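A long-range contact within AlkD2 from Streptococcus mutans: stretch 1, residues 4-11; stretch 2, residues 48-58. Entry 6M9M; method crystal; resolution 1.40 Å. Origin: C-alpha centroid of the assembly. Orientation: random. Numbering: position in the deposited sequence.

Stretch 1, residues 4-11: QYVARLEK
Stretch 2 (48-58) QSDVYQVRMYA

Residues 4-11 form one unbroken length of a longer helix, with phi/psi near -62/-41 and i to i+4 backbone hydrogen bonds such as Glu-10 N to Val-6 O at 3.0 Å. The second stretch begins as a loop, places Val-51 at the N-cap position, and runs as helix from Tyr-52 to Ala-58 and beyond. The two helix axes approach to 9.2 Å, and their N-to-C directions diverge by 118°, so the contact is a steep crossing. Its register is set where Glu-10 CA lies 6.1 Å from Val-54 CA.

Val-54 (chi1 t) sits at the point of closest CA approach. Its CA-to-CB bond points toward the first helix, and its CG2 rests against backbone as much as side chain: 3.6 Å from Leu-9 C, 3.6 Å from Glu-10 N and 3.9 Å from Leu-9 CB. The other methyl, Val-54 CG1, lies 4.4 Å from Val-6 CG1, a looser apolar contact with Val-6, also chi1 t.

One helical turn on, Tyr-57 takes chi1 t (163°) and chi2 -89°, which presents a ring face to Leu-9. Leu-9, in the m,t rotamer (-62°, 173°), sets CD1 over that face, 3.8 Å from the Tyr-57 ring centroid and 26° off its normal, a CH-pi contact; Leu-9 CD1 to Tyr-57 CE1 is 3.5 Å. The CA-to-CB bond of Tyr-5 (chi1 t, chi2 64°) points sideways to the other stretch, but the end of its side chain comes nearer, meeting Tyr-57 OH at a ring edge, with Tyr-5 CE2 3.7 Å from that oxygen. Both tyrosine hydroxyls are hydrogen-bonded elsewhere in the structure.

The polar end belongs to Glu-10. Its CA-to-CB bond points sideways, yet chi1 -70° (m) and chi2 176° (t) extend the chain so that its end comes nearer the loop, and chi3 is -19°. The aliphatic part earns its place: Glu-10 CG packs 3.7 Å from Val-54 CG2 and 3.8 Å from Val-51 CG2 (Val-51 chi1 t). The carboxylate then accepts a hydrogen bond from Ser-49 OG to Glu-10 OE2, 2.7 Å.

Ser-49, with phi/psi -61/144 and chi1 t, does two jobs: its OG donates to Glu-10 and accepts from Val-51 N at 2.9 Å, bracing the turn into the helix. Arg-55 NH1 adds a hydrogen bond to Ser-49 O at 3.1 Å. Asp-50 (chi1 p) brings like charge close, Asp-50 OD1 to Glu-10 OE2 being 4.4 Å; a water bridges the two residues: its O donates to Glu-10 OE2 at 3.2 Å and accepts from Asp-50 N, N to water O being 3.0 Å.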

# COMPACT_ATOMS: atom_id res chain seq x y z
N GLN A 4 17.32 11.26 21.17
CA GLN A 4 18.62 11.38 20.53
C GLN A 4 18.69 10.51 19.28
O GLN A 4 19.25 10.92 18.26
CB GLN A 4 19.73 10.98 21.51
CG GLN A 4 19.93 11.97 22.64
CD GLN A 4 20.82 11.42 23.74
OE1 GLN A 4 21.30 10.29 23.67
NE2 GLN A 4 21.03 12.22 24.78
N TYR A 5 18.10 9.32 19.34
CA TYR A 5 18.17 8.44 18.18
C TYR A 5 17.37 9.02 17.02
O TYR A 5 17.83 8.99 15.87
CB TYR A 5 17.70 7.04 18.54
CG TYR A 5 17.95 6.07 17.42
CD1 TYR A 5 19.24 5.78 17.01
CD2 TYR A 5 16.89 5.45 16.76
CE1 TYR A 5 19.48 4.89 15.98
CE2 TYR A 5 17.12 4.56 15.74
CZ TYR A 5 18.41 4.29 15.35
OH TYR A 5 18.64 3.41 14.32
N VAL A 6 16.17 9.57 17.29
CA VAL A 6 15.41 10.23 16.24
C VAL A 6 16.21 11.37 15.64
O VAL A 6 16.19 11.59 14.42
CB VAL A 6 14.03 10.68 16.75
CG1 VAL A 6 13.31 11.53 15.72
CG2 VAL A 6 13.17 9.46 17.07
N ALA A 7 16.94 12.12 16.47
CA ALA A 7 17.77 13.21 15.96
C ALA A 7 18.87 12.67 15.04
O ALA A 7 19.18 13.29 14.02
CB ALA A 7 18.35 14.03 17.11
N ARG A 8 19.45 11.52 15.37
CA ARG A 8 20.45 10.93 14.49
C ARG A 8 19.84 10.49 13.16
O ARG A 8 20.44 10.69 12.10
CB ARG A 8 21.15 9.75 15.16
CG ARG A 8 22.13 10.14 16.26
CD ARG A 8 23.17 9.06 16.49
NE ARG A 8 24.19 9.48 17.45
CZ ARG A 8 25.28 8.78 17.75
NH1 ARG A 8 25.51 7.62 17.15
NH2 ARG A 8 26.15 9.25 18.63
N LEU A 9 18.64 9.88 13.19
CA LEU A 9 17.96 9.52 11.96
C LEU A 9 17.70 10.74 11.09
O LEU A 9 17.83 10.68 9.86
CB LEU A 9 16.65 8.81 12.29
CG LEU A 9 16.78 7.49 13.06
CD1 LEU A 9 15.37 7.01 13.45
CD2 LEU A 9 17.47 6.45 12.24
N GLU A 10 17.32 11.86 11.70
CA GLU A 10 17.08 13.08 10.94
C GLU A 10 18.35 13.54 10.24
O GLU A 10 18.33 13.89 9.06
CB GLU A 10 16.52 14.16 11.86
CG GLU A 10 15.09 13.83 12.33
CD GLU A 10 14.51 14.81 13.33
OE1 GLU A 10 15.29 15.56 13.96
OE2 GLU A 10 13.28 14.83 13.50
N LYS A 11 19.48 13.51 10.95
CA LYS A 11 20.75 13.87 10.32
C LYS A 11 21.10 12.91 9.20
O LYS A 11 21.54 13.32 8.12
CB LYS A 11 21.85 13.90 11.37
CG LYS A 11 23.15 14.49 10.87
CD LYS A 11 24.18 14.57 11.98
CE LYS A 11 25.06 13.33 12.04
NZ LYS A 11 26.08 13.31 10.96
N GLN A 48 6.39 11.47 14.22
CA GLN A 48 6.14 12.88 14.44
C GLN A 48 7.21 13.79 13.86
O GLN A 48 7.04 15.01 13.88
CB GLN A 48 5.99 13.16 15.92
CG GLN A 48 4.66 12.69 16.45
CD GLN A 48 3.50 13.15 15.57
OE1 GLN A 48 3.32 14.35 15.36
NE2 GLN A 48 2.74 12.18 15.01
N SER A 49 8.29 13.24 13.32
CA SER A 49 9.35 14.07 12.78
C SER A 49 8.84 14.95 11.64
O SER A 49 8.02 14.53 10.83
CB SER A 49 10.46 13.17 12.26
OG SER A 49 11.50 13.92 11.66
N ASP A 50 9.37 16.17 11.57
CA ASP A 50 9.15 17.02 10.41
C ASP A 50 10.10 16.70 9.26
O ASP A 50 10.07 17.39 8.23
CB ASP A 50 9.19 18.51 10.79
CG ASP A 50 10.53 18.95 11.34
OD1 ASP A 50 11.49 18.16 11.31
OD2 ASP A 50 10.60 20.11 11.81
N VAL A 51 10.90 15.64 9.39
CA VAL A 51 11.75 15.15 8.31
C VAL A 51 11.03 13.97 7.67
O VAL A 51 10.88 12.91 8.29
CB VAL A 51 13.14 14.75 8.84
CG1 VAL A 51 13.99 14.17 7.73
CG2 VAL A 51 13.82 15.97 9.49
N TYR A 52 10.55 14.14 6.43
CA TYR A 52 9.67 13.12 5.86
C TYR A 52 10.39 11.78 5.71
O TYR A 52 9.76 10.72 5.80
CB TYR A 52 9.03 13.58 4.56
CG TYR A 52 9.91 13.51 3.32
CD1 TYR A 52 10.10 12.31 2.66
CD2 TYR A 52 10.53 14.64 2.80
CE1 TYR A 52 10.91 12.23 1.54
CE2 TYR A 52 11.32 14.57 1.68
CZ TYR A 52 11.51 13.37 1.04
OH TYR A 52 12.30 13.30 -0.08
N GLN A 53 11.70 11.79 5.50
CA GLN A 53 12.45 10.54 5.39
C GLN A 53 12.43 9.76 6.70
O GLN A 53 12.45 8.52 6.67
CB GLN A 53 13.88 10.82 4.94
CG GLN A 53 14.02 11.49 3.57
CD GLN A 53 14.10 13.00 3.63
OE1 GLN A 53 13.58 13.62 4.56
NE2 GLN A 53 14.73 13.62 2.63
N VAL A 54 12.41 10.44 7.84
CA VAL A 54 12.27 9.76 9.13
C VAL A 54 10.86 9.21 9.30
O VAL A 54 10.67 8.13 9.85
CB VAL A 54 12.71 10.69 10.27
CG1 VAL A 54 12.47 10.05 11.63
CG2 VAL A 54 14.19 11.02 10.13
N ARG A 55 9.85 9.93 8.78
CA ARG A 55 8.51 9.36 8.78
C ARG A 55 8.44 8.12 7.89
O ARG A 55 7.72 7.17 8.22
CB ARG A 55 7.47 10.40 8.36
CG ARG A 55 7.44 11.62 9.26
CD ARG A 55 6.11 12.31 9.23
NE ARG A 55 5.68 12.76 7.90
CZ ARG A 55 6.10 13.87 7.32
NH1 ARG A 55 6.99 14.66 7.92
NH2 ARG A 55 5.63 14.21 6.13
N MET A 56 9.17 8.10 6.77
CA MET A 56 9.25 6.89 5.95
C MET A 56 9.78 5.71 6.77
O MET A 56 9.19 4.63 6.77
CB MET A 56 10.13 7.13 4.73
CG MET A 56 9.54 8.04 3.67
SD MET A 56 10.71 8.54 2.39
CE MET A 56 11.28 6.96 1.81
N TYR A 57 10.90 5.92 7.46
CA TYR A 57 11.45 4.93 8.38
C TYR A 57 10.39 4.44 9.37
O TYR A 57 10.23 3.24 9.59
CB TYR A 57 12.66 5.56 9.09
CG TYR A 57 13.12 4.87 10.34
CD1 TYR A 57 12.58 5.21 11.56
CD2 TYR A 57 14.08 3.87 10.31
CE1 TYR A 57 12.99 4.60 12.73
CE2 TYR A 57 14.50 3.25 11.48
CZ TYR A 57 13.94 3.61 12.68
OH TYR A 57 14.31 3.03 13.87
N ALA A 58 9.65 5.38 9.96
CA ALA A 58 8.64 5.03 10.95
C ALA A 58 7.54 4.17 10.35
O ALA A 58 7.04 3.25 11.02
CB ALA A 58 8.03 6.30 11.54
O HOH W 1 11.11 17.11 13.87